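Side-chain contacts in GGDEF and EAL domain-containing protein (PDB 6PWK), which binds cyclic di-GMP through its EAL domain and probably serves as a receptor that couples this signal to control of large adhesins and biofilm formation: residues P281-I284 with R285-Q289; H315-A318 with L319-A323; A222-D226 with G227-T231; Y230-N233 with Q234-F237. All coordinates share one frame; numbering follows the deposited sequence.

Overall arrangement
All four contacts are local, partly buried and in the EAL domain; the hairpin tip of contact 3 is the most exposed, and contacts 1 and 4 have no fully exposed touching residue. Contacts 1 and 2 are stretches of neighbouring helices, 281-292 and 314-326; Ile-287 and Phe-283 meet Phe-320, and both contacts reach the second subunit. Contacts 3 and 4 share Tyr-230 and Thr-231, and Phe-223 packs on Phe-235. Contact 1 adds CH-pi and apolar packing to backbone bonds. Contact 2 is mostly backbone bonds, its side chains packing on other helices and a strand. The hairpin depends on cross-strand pairing, contact 4 on a glutamine amide that holds the strand end, while Thr-231, Ala-232, Asn-233 and Leu-236 touch cyclic di-GMP.

Contact 1 of 4, residues P281-I284 with R285-Q289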
loop_
_atom_site.group_PDB
_atom_site.type_symbol
_atom_site.label_atom_id
_atom_site.label_comp_id
_atom_site.label_asym_id
_atom_site.label_seq_id
_atom_site.Cartn_x
_atom_site.Cartn_y
_atom_site.Cartn_z
ATOM N N PRO A 281 -6.495 -1.569 8.401
ATOM C CA PRO A 281 -7.292 -2.691 8.927
ATOM C C PRO A 281 -7.254 -2.816 10.441
ATOM O O PRO A 281 -8.209 -3.336 11.031
ATOM C CB PRO A 281 -6.667 -3.914 8.241
ATOM C CG PRO A 281 -5.286 -3.477 7.868
ATOM C CD PRO A 281 -5.411 -2.025 7.517
ATOM N N SER A 282 -6.182 -2.358 11.091
ATOM C CA SER A 282 -6.164 -2.338 12.551
ATOM C C SER A 282 -7.222 -1.396 13.104
ATOM O O SER A 282 -7.809 -1.665 14.160
ATOM C CB SER A 282 -4.777 -1.941 13.052
ATOM O OG SER A 282 -4.363 -0.717 12.476
ATOM N N PHE A 283 -7.485 -0.294 12.403
ATOM C CA PHE A 283 -8.542 0.622 12.819
ATOM C C PHE A 283 -9.921 0.002 12.634
ATOM O O PHE A 283 -10.835 0.274 13.422
ATOM C CB PHE A 283 -8.427 1.931 12.039
ATOM C CG PHE A 283 -9.472 2.948 12.391
ATOM C CD1 PHE A 283 -9.438 3.603 13.613
ATOM C CD2 PHE A 283 -10.483 3.261 11.498
ATOM C CE1 PHE A 283 -10.398 4.543 13.937
ATOM C CE2 PHE A 283 -11.444 4.200 11.816
ATOM C CZ PHE A 283 -11.400 4.841 13.038
ATOM N N ILE A 284 -10.092 -0.831 11.605
ATOM C CA ILE A 284 -11.379 -1.487 11.389
ATOM C C ILE A 284 -11.638 -2.525 12.476
ATOM O O ILE A 284 -12.774 -2.690 12.936
ATOM C CB ILE A 284 -11.436 -2.105 9.979
ATOM C CG1 ILE A 284 -11.157 -1.034 8.922
ATOM C CG2 ILE A 284 -12.793 -2.753 9.727
ATOM C CD1 ILE A 284 -11.287 -1.529 7.498
ATOM N N ARG A 285 -10.595 -3.242 12.901
ATOM C CA ARG A 285 -10.740 -4.136 14.045
ATOM C C ARG A 285 -10.971 -3.351 15.329
ATOM O O ARG A 285 -11.771 -3.759 16.180
ATOM C CB ARG A 285 -9.502 -5.020 14.194
ATOM C CG ARG A 285 -9.349 -6.106 13.151
ATOM C CD ARG A 285 -8.148 -6.975 13.485
ATOM N NE ARG A 285 -8.353 -7.745 14.711
ATOM C CZ ARG A 285 -7.376 -8.318 15.407
ATOM N NH1 ARG A 285 -6.116 -8.199 15.008
ATOM N NH2 ARG A 285 -7.655 -9.002 16.509
ATOM N N TRP A 286 -10.270 -2.225 15.483
ATOM C CA TRP A 286 -10.389 -1.419 16.694
ATOM C C TRP A 286 -11.816 -0.928 16.898
ATOM O O TRP A 286 -12.329 -0.938 18.024
ATOM C CB TRP A 286 -9.417 -0.240 16.619
ATOM C CG TRP A 286 -9.369 0.617 17.847
ATOM C CD1 TRP A 286 -8.496 0.505 18.890
ATOM C CD2 TRP A 286 -10.217 1.732 18.151
ATOM N NE1 TRP A 286 -8.752 1.476 19.827
ATOM C CE2 TRP A 286 -9.803 2.244 19.397
ATOM C CE3 TRP A 286 -11.287 2.346 17.493
ATOM C CZ2 TRP A 286 -10.421 3.337 19.999
ATOM C CZ3 TRP A 286 -11.900 3.432 18.091
ATOM C CH2 TRP A 286 -11.466 3.915 19.332
ATOM N N ILE A 287 -12.477 -0.499 15.819
ATOM C CA ILE A 287 -13.842 0.007 15.931
ATOM C C ILE A 287 -14.777 -1.081 16.444
ATOM O O ILE A 287 -15.613 -0.835 17.322
ATOM C CB ILE A 287 -14.310 0.576 14.578
ATOM C CG1 ILE A 287 -13.902 2.044 14.457
ATOM C CG2 ILE A 287 -15.815 0.430 14.413
ATOM C CD1 ILE A 287 -14.618 2.953 15.436
ATOM N N SER A 288 -14.638 -2.303 15.924
ATOM C CA SER A 288 -15.495 -3.396 16.370
ATOM C C SER A 288 -15.259 -3.720 17.840
ATOM O O SER A 288 -16.208 -3.991 18.584
ATOM C CB SER A 288 -15.254 -4.637 15.512
ATOM O OG SER A 288 -15.093 -4.289 14.149
ATOM N N GLN A 289 -13.998 -3.699 18.275
ATOM C CA GLN A 289 -13.683 -4.058 19.653
ATOM C C GLN A 289 -14.186 -3.004 20.633
ATOM O O GLN A 289 -14.744 -3.341 21.684
ATOM C CB GLN A 289 -12.176 -4.263 19.802
ATOM C CG GLN A 289 -11.617 -5.400 18.959
ATOM C CD GLN A 289 -10.098 -5.410 18.921
ATOM O OE1 GLN A 289 -9.452 -4.391 19.164
ATOM N NE2 GLN A 289 -9.523 -6.567 18.615
#
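Successive turns of helix 281-292, on the outside of the barrel-like EAL domain, carry this contact, in which Phe-283 and Ile-287 lie side by side one turn apart. The evidence is a CH-pi approach: Ile-287 CG1 stands 4.3 Å from the centroid of the Phe-283 ring, 21° off its normal and displaced toward the rim. With CG anti to the backbone N (chi1 180°), the Phe-283 ring lies where that methylene can cover it. Trp-286 meets the same ring obliquely, its CE3 4.3 Å from Phe-283 CE1. Phe-283 and Trp-286 touch Gln-250 of helix 245-261; Ile-287 bridges to Ile-253 there and to Phe-320 of helix 314-326, on which Phe-283 and Ile-284 also pack. Arg-285 departs from this pattern. Its aliphatic part passes Pro-281, CG lying 3.7 Å from Pro-281 O, and the chain then bends at chi3. The guanidinium reaches the second subunit, where it forms a salt bridge with Glu-348 and a hydrogen bond with His-315. Regular backbone bonds link Arg-285, Trp-286 and Ile-287 to the residues four positions earlier, and the next carbonyl gains a side-chain donor: Ser-288 OG binds Ile-284 O at 3.1 Å, in the carbonyl plane.

Contact 2 of 4, residues H315-A318 with L319-A323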
loop_
_atom_site.group_PDB
_atom_site.type_symbol
_atom_site.label_atom_id
_atom_site.label_comp_id
_atom_site.label_asym_id
_atom_site.label_seq_id
_atom_site.Cartn_x
_atom_site.Cartn_y
_atom_site.Cartn_z
ATOM N N HIS A 315 -13.915 -0.837 -0.649
ATOM C CA HIS A 315 -13.842 -2.097 0.079
ATOM C C HIS A 315 -13.382 -1.892 1.516
ATOM O O HIS A 315 -13.936 -2.505 2.434
ATOM C CB HIS A 315 -12.926 -3.064 -0.668
ATOM C CG HIS A 315 -13.320 -3.270 -2.096
ATOM N ND1 HIS A 315 -12.564 -2.811 -3.153
ATOM C CD2 HIS A 315 -14.409 -3.862 -2.642
ATOM C CE1 HIS A 315 -13.162 -3.123 -4.288
ATOM N NE2 HIS A 315 -14.283 -3.761 -4.006
ATOM N N TYR A 316 -12.375 -1.041 1.733
ATOM C CA TYR A 316 -12.054 -0.626 3.096
ATOM C C TYR A 316 -13.256 0.031 3.760
ATOM O O TYR A 316 -13.551 -0.231 4.931
ATOM C CB TYR A 316 -10.869 0.340 3.097
ATOM C CG TYR A 316 -9.509 -0.297 2.921
ATOM C CD1 TYR A 316 -8.965 -1.110 3.908
ATOM C CD2 TYR A 316 -8.752 -0.052 1.785
ATOM C CE1 TYR A 316 -7.714 -1.680 3.754
ATOM C CE2 TYR A 316 -7.504 -0.615 1.623
ATOM C CZ TYR A 316 -6.989 -1.427 2.609
ATOM O OH TYR A 316 -5.744 -1.987 2.442
ATOM N N THR A 317 -13.962 0.889 3.019
ATOM C CA THR A 317 -15.097 1.607 3.588
ATOM C C THR A 317 -16.231 0.654 3.950
ATOM O O THR A 317 -16.852 0.793 5.010
ATOM C CB THR A 317 -15.585 2.673 2.606
ATOM O OG1 THR A 317 -14.467 3.434 2.133
ATOM C CG2 THR A 317 -16.575 3.609 3.279
ATOM N N ALA A 318 -16.514 -0.322 3.084
ATOM C CA ALA A 318 -17.578 -1.276 3.378
ATOM C C ALA A 318 -17.233 -2.137 4.586
ATOM O O ALA A 318 -18.117 -2.489 5.374
ATOM C CB ALA A 318 -17.857 -2.150 2.156
ATOM N N LEU A 319 -15.954 -2.487 4.749
ATOM C CA LEU A 319 -15.547 -3.214 5.946
ATOM C C LEU A 319 -15.732 -2.358 7.191
ATOM O O LEU A 319 -16.156 -2.856 8.240
ATOM C CB LEU A 319 -14.093 -3.673 5.820
ATOM C CG LEU A 319 -13.791 -4.689 4.717
ATOM C CD1 LEU A 319 -12.326 -5.095 4.747
ATOM C CD2 LEU A 319 -14.698 -5.905 4.835
ATOM N N PHE A 320 -15.423 -1.064 7.094
ATOM C CA PHE A 320 -15.638 -0.167 8.224
ATOM C C PHE A 320 -17.124 0.032 8.493
ATOM O O PHE A 320 -17.560 0.013 9.650
ATOM C CB PHE A 320 -14.952 1.174 7.965
ATOM C CG PHE A 320 -15.171 2.187 9.050
ATOM C CD1 PHE A 320 -14.415 2.153 10.209
ATOM C CD2 PHE A 320 -16.130 3.177 8.911
ATOM C CE1 PHE A 320 -14.614 3.083 11.211
ATOM C CE2 PHE A 320 -16.334 4.110 9.909
ATOM C CZ PHE A 320 -15.575 4.064 11.061
ATOM N N CYS A 321 -17.918 0.215 7.434
ATOM C CA CYS A 321 -19.349 0.436 7.609
ATOM C C CYS A 321 -20.031 -0.785 8.213
ATOM O O CYS A 321 -20.944 -0.648 9.037
ATOM C CB CYS A 321 -19.992 0.803 6.271
ATOM S SG CYS A 321 -19.555 2.448 5.662
ATOM N N ASN A 322 -19.607 -1.986 7.816
ATOM C CA ASN A 322 -20.179 -3.198 8.396
ATOM C C ASN A 322 -19.870 -3.289 9.885
ATOM O O ASN A 322 -20.754 -3.582 10.697
ATOM C CB ASN A 322 -19.658 -4.433 7.660
ATOM C CG ASN A 322 -20.223 -4.560 6.259
ATOM O OD1 ASN A 322 -21.257 -3.975 5.940
ATOM N ND2 ASN A 322 -19.548 -5.332 5.416
ATOM N N ALA A 323 -18.613 -3.033 10.261
ATOM C CA ALA A 323 -18.239 -3.062 11.670
ATOM C C ALA A 323 -19.027 -2.035 12.472
ATOM O O ALA A 323 -19.422 -2.295 13.614
ATOM C CB ALA A 323 -16.737 -2.816 11.818
#
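Ala-318, Leu-319 and Thr-317 are the residues most enclosed where 315-318 meets 319-323, and each contributes differently. Ala-318 acts mainly through its backbone. Its carbonyl oxygen accepts the amide of Asn-322, at 2.9 Å between Ala-318 O and Asn-322 N, with an N-H...O angle of 157°. The side-chain nitrogen Asn-322 ND2 is also near that oxygen, but at an angle too poor for a hydrogen bond.

Leu-319 joins the turns through its main chain, its N donating to His-315 O at 3.1 Å; one residue on, Phe-320 N donates to Tyr-316 O at 3.0 Å. Beyond the contact, the Leu-319 side chain packs on Ile-284 of helix 281-292 in its own chain and on Arg-285 of the second subunit, which Ala-318 also meets.

Thr-317 separates its two branches. CG2, anti to the backbone N, faces Cys-321 with 4.0 Å between Thr-317 CG2 and Cys-321 SG, whereas OG1 turns back to a hydrogen bond with the carbonyl of Glu-313. The Thr-317 carbonyl accepts Cys-321 N, with an N-H...O angle of 159°. Thr-317, Phe-320 and Cys-321 all rest on Ile-305 of strand 301-305. This is the pattern of an amphipathic helix in a beta/alpha barrel: one side packs on the barrel strands, while another here joins the subunit interface.

Contact 3 of 4, residues A222-D226 with G227-T231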
loop_
_atom_site.group_PDB
_atom_site.type_symbol
_atom_site.label_atom_id
_atom_site.label_comp_id
_atom_site.label_asym_id
_atom_site.label_seq_id
_atom_site.Cartn_x
_atom_site.Cartn_y
_atom_site.Cartn_z
ATOM N N ALA A 222 -9.914 20.241 18.145
ATOM C CA ALA A 222 -8.806 21.181 18.101
ATOM C C ALA A 222 -7.985 21.001 19.369
ATOM O O ALA A 222 -8.431 20.375 20.333
ATOM C CB ALA A 222 -9.296 22.629 17.972
ATOM N N PHE A 223 -6.772 21.546 19.358
ATOM C CA PHE A 223 -5.939 21.518 20.552
ATOM C C PHE A 223 -5.131 22.804 20.624
ATOM O O PHE A 223 -4.962 23.513 19.628
ATOM C CB PHE A 223 -5.016 20.291 20.582
ATOM C CG PHE A 223 -3.934 20.311 19.539
ATOM C CD1 PHE A 223 -2.697 20.874 19.812
ATOM C CD2 PHE A 223 -4.148 19.749 18.292
ATOM C CE1 PHE A 223 -1.698 20.886 18.858
ATOM C CE2 PHE A 223 -3.151 19.758 17.333
ATOM C CZ PHE A 223 -1.927 20.328 17.617
ATOM N N GLU A 224 -4.628 23.093 21.821
ATOM C CA GLU A 224 -3.904 24.329 22.079
ATOM C C GLU A 224 -2.611 24.024 22.822
ATOM O O GLU A 224 -2.607 23.244 23.780
ATOM C CB GLU A 224 -4.768 25.313 22.878
ATOM C CG GLU A 224 -6.003 25.776 22.119
ATOM C CD GLU A 224 -6.823 26.799 22.877
ATOM O OE1 GLU A 224 -7.997 27.004 22.506
ATOM O OE2 GLU A 224 -6.298 27.398 23.837
ATOM N N LYS A 225 -1.517 24.636 22.370
ATOM C CA LYS A 225 -0.219 24.536 23.022
ATOM C C LYS A 225 0.366 25.933 23.152
ATOM O O LYS A 225 0.506 26.642 22.151
ATOM C CB LYS A 225 0.735 23.630 22.240
ATOM C CG LYS A 225 2.101 23.481 22.892
ATOM C CD LYS A 225 3.111 22.864 21.944
ATOM C CE LYS A 225 4.383 22.465 22.672
ATOM N NZ LYS A 225 5.397 21.897 21.742
ATOM N N ASP A 226 0.707 26.319 24.382
ATOM C CA ASP A 226 1.301 27.625 24.672
ATOM C C ASP A 226 0.443 28.763 24.121
ATOM O O ASP A 226 0.931 29.682 23.458
ATOM C CB ASP A 226 2.731 27.706 24.134
ATOM C CG ASP A 226 3.668 26.726 24.814
ATOM O OD1 ASP A 226 3.524 26.511 26.037
ATOM O OD2 ASP A 226 4.551 26.170 24.127
ATOM N N GLY A 227 -0.858 28.693 24.400
ATOM C CA GLY A 227 -1.788 29.724 23.990
ATOM C C GLY A 227 -2.086 29.790 22.508
ATOM O O GLY A 227 -2.816 30.695 22.085
ATOM N N VAL A 228 -1.554 28.873 21.705
ATOM C CA VAL A 228 -1.793 28.839 20.266
ATOM C C VAL A 228 -2.755 27.700 19.964
ATOM O O VAL A 228 -2.547 26.569 20.418
ATOM C CB VAL A 228 -0.481 28.670 19.479
ATOM C CG1 VAL A 228 -0.764 28.632 17.987
ATOM C CG2 VAL A 228 0.492 29.786 19.818
ATOM N N ARG A 229 -3.793 27.992 19.186
ATOM C CA ARG A 229 -4.830 27.024 18.859
ATOM C C ARG A 229 -4.574 26.411 17.487
ATOM O O ARG A 229 -4.242 27.119 16.533
ATOM C CB ARG A 229 -6.208 27.686 18.892
ATOM C CG ARG A 229 -7.378 26.723 18.808
ATOM C CD ARG A 229 -8.672 27.433 19.176
ATOM N NE ARG A 229 -9.846 26.589 18.979
ATOM C CZ ARG A 229 -10.528 26.521 17.840
ATOM N NH1 ARG A 229 -10.149 27.245 16.796
ATOM N NH2 ARG A 229 -11.587 25.731 17.745
ATOM N N TYR A 230 -4.732 25.092 17.396
ATOM C CA TYR A 230 -4.528 24.348 16.158
ATOM C C TYR A 230 -5.810 23.617 15.791
ATOM O O TYR A 230 -6.393 22.921 16.629
ATOM C CB TYR A 230 -3.379 23.343 16.293
ATOM C CG TYR A 230 -2.046 23.952 16.674
ATOM C CD1 TYR A 230 -1.699 24.133 18.005
ATOM C CD2 TYR A 230 -1.134 24.339 15.700
ATOM C CE1 TYR A 230 -0.482 24.685 18.359
ATOM C CE2 TYR A 230 0.086 24.894 16.044
ATOM C CZ TYR A 230 0.406 25.063 17.375
ATOM O OH TYR A 230 1.618 25.615 17.723
ATOM N N THR A 231 -6.243 23.767 14.541
ATOM C CA THR A 231 -7.417 23.068 14.036
ATOM C C THR A 231 -6.993 21.905 13.142
ATOM O O THR A 231 -5.825 21.763 12.772
ATOM C CB THR A 231 -8.343 24.025 13.279
ATOM O OG1 THR A 231 -7.691 24.492 12.091
ATOM C CG2 THR A 231 -8.699 25.217 14.156
#
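Strands 222-225 and 228-231 form an antiparallel beta hairpin with a two-residue loop, their axes 4.6 Å apart at closest approach and their N-to-C directions at 153°. Phe-223 and Tyr-230 are a hydrogen-bonded pair, with Phe-223 N to Tyr-230 O at 3.1 Å and Tyr-230 N to Phe-223 O at 2.7 Å. Lys-225 N reaches Val-228 O at 2.9 Å, and the reciprocal bond closes a type I' turn. Both turn residues, Asp-226 and Gly-227, have the positive phi that this turn requires.

The rings of Phe-223 and Tyr-230 share one face of the hairpin. Their planes are near parallel (19°) but slid apart, centroids 5.0 Å distant. One face of the Phe-223 ring is met by Tyr-230 CB, 3.8 Å from its centroid. Phe-223 CG sits between the backbone N and the carbonyl carbon (chi1 68°), which brings the ring over toward the partner strand.

On the other face Glu-224 and Arg-229 pack by their aliphatic parts, Glu-224 CG lying 3.7 Å from Arg-229 CG. The opposite charges are beyond salt-bridge distance, Glu-224 OE1 lying 4.0 Å from Arg-229 NE. Ala-222 CB lies over a face of the guanidinium.

Helix 184-197 backs the aromatic face: Phe-223 and Tyr-230 both touch Leu-190, and Lys-225 forms a salt bridge with Glu-193. Strand 200-209 flanks 214-225, bonding Ala-222 through Thr-201.

Contact 4 of 4, residues Y230-N233 with Q234-F237; sequences YTAN and QFLF. With C2E (9,9'-[(2R,3R,3aS,5S,7aR,9R,10R,10aS,12S,14aR)-3,5,10,12-tetrahydroxy-5,12-dioxidooctahydro-2H,7H-difuro[3,2-d:3',2'-j][1,3,7,9,2,8]tetraoxadiphosphacyclododecine-2,9-diyl]bis(2-amino-1,9-dihydro-6H-purin-6-one)), chain C.
Strand 228-231 turns into helix 232-241 here, the change marked by the bond of Gln-234 N to Thr-231 O, at 3.1 Å, with the donor well above the carbonyl plane. The Gln-234 side chain returns the grip: OE1 accepts Thr-231 N at 2.7 Å, nearly straight at the hydrogen (169°), and takes a weak bond from Thr-231 OG1. With CG beside its own backbone N (chi1 -65°) and the chain extended beyond, the amide reaches back along the strand, where NE2 meets Tyr-230 CD2 at 4.1 Å.

Ala-232 O accepts Leu-236 N at 2.9 Å and also Phe-235 N, the latter from above the carbonyl plane. The same oxygen stands over the centre of the Phe-235 ring, 3.9 Å above its plane.

Thr-231, Ala-232, Asn-233 and Leu-236 line the cyclic di-GMP site. Ala-232 CB is 3.2 Å from the ribose oxygen O4A, Asn-233 OD1 3.4 Å from C4A, and Leu-236 CD1 3.5 Å from N31 of a guanine. Leu-236 CD1 also touches Ala-232 CB, so the two present one apolar surface to the nucleotide.

Behind this surface, Phe-235 packs on Trp-187 and Val-191 of helix 184-197 and meets Phe-248 edge-to-face. Phe-237 and Asn-233 touch helix 148-164 of the GGDEF region, putting the helix start between that region and the EAL sheet.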
loop_
_atom_site.group_PDB
_atom_site.type_symbol
_atom_site.label_atom_id
_atom_site.label_comp_id
_atom_site.label_asym_id
_atom_site.label_seq_id
_atom_site.Cartn_x
_atom_site.Cartn_y
_atom_site.Cartn_z
ATOM N N TYR A 230 -4.732 25.092 17.396
ATOM C CA TYR A 230 -4.528 24.348 16.158
ATOM C C TYR A 230 -5.810 23.617 15.791
ATOM O O TYR A 230 -6.393 22.921 16.629
ATOM C CB TYR A 230 -3.379 23.343 16.293
ATOM C CG TYR A 230 -2.046 23.952 16.674
ATOM C CD1 TYR A 230 -1.699 24.133 18.005
ATOM C CD2 TYR A 230 -1.134 24.339 15.700
ATOM C CE1 TYR A 230 -0.482 24.685 18.359
ATOM C CE2 TYR A 230 0.086 24.894 16.044
ATOM C CZ TYR A 230 0.406 25.063 17.375
ATOM O OH TYR A 230 1.618 25.615 17.723
ATOM N N THR A 231 -6.243 23.767 14.541
ATOM C CA THR A 231 -7.417 23.068 14.036
ATOM C C THR A 231 -6.993 21.905 13.142
ATOM O O THR A 231 -5.825 21.763 12.772
ATOM C CB THR A 231 -8.343 24.025 13.279
ATOM O OG1 THR A 231 -7.691 24.492 12.091
ATOM C CG2 THR A 231 -8.699 25.217 14.156
ATOM N N ALA A 232 -7.974 21.071 12.788
ATOM C CA ALA A 232 -7.675 19.777 12.181
ATOM C C ALA A 232 -7.074 19.921 10.788
ATOM O O ALA A 232 -6.184 19.150 10.412
ATOM C CB ALA A 232 -8.938 18.920 12.138
ATOM N N ASN A 233 -7.540 20.897 10.005
ATOM C CA ASN A 233 -7.011 21.070 8.656
ATOM C C ASN A 233 -5.564 21.544 8.637
ATOM O O ASN A 233 -4.965 21.607 7.557
ATOM C CB ASN A 233 -7.879 22.047 7.860
ATOM C CG ASN A 233 -9.104 21.382 7.262
ATOM O OD1 ASN A 233 -9.161 20.158 7.138
ATOM N ND2 ASN A 233 -10.089 22.188 6.876
ATOM N N GLN A 234 -4.986 21.875 9.792
ATOM C CA GLN A 234 -3.586 22.278 9.826
ATOM C C GLN A 234 -2.647 21.079 9.864
ATOM O O GLN A 234 -1.517 21.171 9.371
ATOM C CB GLN A 234 -3.327 23.186 11.029
ATOM C CG GLN A 234 -4.058 24.522 10.979
ATOM C CD GLN A 234 -3.814 25.372 12.213
ATOM O OE1 GLN A 234 -4.648 25.430 13.116
ATOM N NE2 GLN A 234 -2.666 26.039 12.256
ATOM N N PHE A 235 -3.089 19.951 10.430
ATOM C CA PHE A 235 -2.212 18.803 10.623
ATOM C C PHE A 235 -2.725 17.494 10.038
ATOM O O PHE A 235 -1.966 16.519 10.026
ATOM C CB PHE A 235 -1.934 18.584 12.120
ATOM C CG PHE A 235 -3.168 18.324 12.941
ATOM C CD1 PHE A 235 -3.702 17.047 13.036
ATOM C CD2 PHE A 235 -3.787 19.353 13.630
ATOM C CE1 PHE A 235 -4.833 16.806 13.792
ATOM C CE2 PHE A 235 -4.919 19.117 14.390
ATOM C CZ PHE A 235 -5.441 17.842 14.470
ATOM N N LEU A 236 -3.974 17.427 9.569
ATOM C CA LEU A 236 -4.516 16.149 9.113
ATOM C C LEU A 236 -3.782 15.621 7.887
ATOM O O LEU A 236 -3.712 14.403 7.685
ATOM C CB LEU A 236 -6.009 16.280 8.818
ATOM C CG LEU A 236 -6.937 15.940 9.985
ATOM C CD1 LEU A 236 -8.387 16.155 9.592
ATOM C CD2 LEU A 236 -6.710 14.508 10.445
ATOM N N PHE A 237 -3.234 16.511 7.058
ATOM C CA PHE A 237 -2.480 16.059 5.893
ATOM C C PHE A 237 -1.228 15.300 6.315
ATOM O O PHE A 237 -0.842 14.316 5.674
ATOM C CB PHE A 237 -2.110 17.252 5.011
ATOM C CG PHE A 237 -0.918 18.021 5.505
ATOM C CD1 PHE A 237 -1.024 18.856 6.605
ATOM C CD2 PHE A 237 0.310 17.900 4.875
ATOM C CE1 PHE A 237 0.073 19.563 7.064
ATOM C CE2 PHE A 237 1.410 18.603 5.330
ATOM C CZ PHE A 237 1.292 19.435 6.425
HETATM P P1 C2E C . -15.775 19.452 7.992
HETATM O O2P C2E C . -16.387 18.079 8.049
HETATM O O1P C2E C . -16.348 20.081 6.753
HETATM O "O5'" C2E C . -16.297 20.402 9.220
HETATM C "C5'" C2E C . -16.842 21.640 8.904
HETATM C "C4'" C2E C . -15.700 22.682 9.063
HETATM O "O4'" C2E C . -16.102 23.858 8.680
HETATM C "C3'" C2E C . -15.342 22.884 10.546
HETATM O "O3'" C2E C . -14.169 23.541 10.575
HETATM C "C2'" C2E C . -16.449 23.860 10.974
HETATM O "O2'" C2E C . -16.076 24.530 12.252
HETATM C "C1'" C2E C . -16.337 24.734 10.014
HETATM N N9 C2E C . -17.431 25.609 9.674
HETATM C C8 C2E C . -18.432 24.972 10.329
HETATM N N7 C2E C . -19.565 25.683 10.093
HETATM C C5 C2E C . -19.268 26.714 9.310
HETATM C C6 C2E C . -20.085 27.862 8.690
HETATM O O6 C2E C . -21.249 27.972 8.880
HETATM N N1 C2E C . -19.432 28.833 7.866
HETATM C C2 C2E C . -18.020 28.761 7.593
HETATM N N2 C2E C . -17.305 29.722 6.758
HETATM N N3 C2E C . -17.280 27.662 8.190
HETATM C C4 C2E C . -17.945 26.651 9.051
HETATM P P11 C2E C . -13.046 22.808 11.552
HETATM O O21 C2E C . -13.300 22.797 13.036
HETATM O O11 C2E C . -11.766 23.584 11.374
HETATM O O5A C2E C . -12.884 21.337 10.820
HETATM C C5A C2E C . -12.173 21.415 9.615
HETATM C C4A C2E C . -11.966 20.062 9.065
HETATM O O4A C2E C . -11.147 19.398 9.836
HETATM C C3A C2E C . -13.418 19.209 9.035
HETATM O O3A C2E C . -14.138 19.455 7.739
HETATM C C2A C2E C . -13.111 18.028 9.132
HETATM O O2A C2E C . -12.876 17.437 7.766
HETATM C C1A C2E C . -11.746 18.021 10.014
HETATM N N91 C2E C . -12.012 17.769 11.274
HETATM C C81 C2E C . -12.459 18.591 12.236
HETATM N N71 C2E C . -12.568 17.843 13.350
HETATM C C51 C2E C . -12.195 16.598 13.066
HETATM C C61 C2E C . -12.112 15.335 13.914
HETATM O O61 C2E C . -12.421 15.397 15.050
HETATM N N11 C2E C . -11.668 14.098 13.348
HETATM C C21 C2E C . -11.293 14.036 11.963
HETATM N N21 C2E C . -10.842 12.776 11.392
HETATM N N31 C2E C . -11.380 15.255 11.158
HETATM C C41 C2E C . -11.843 16.542 11.757
#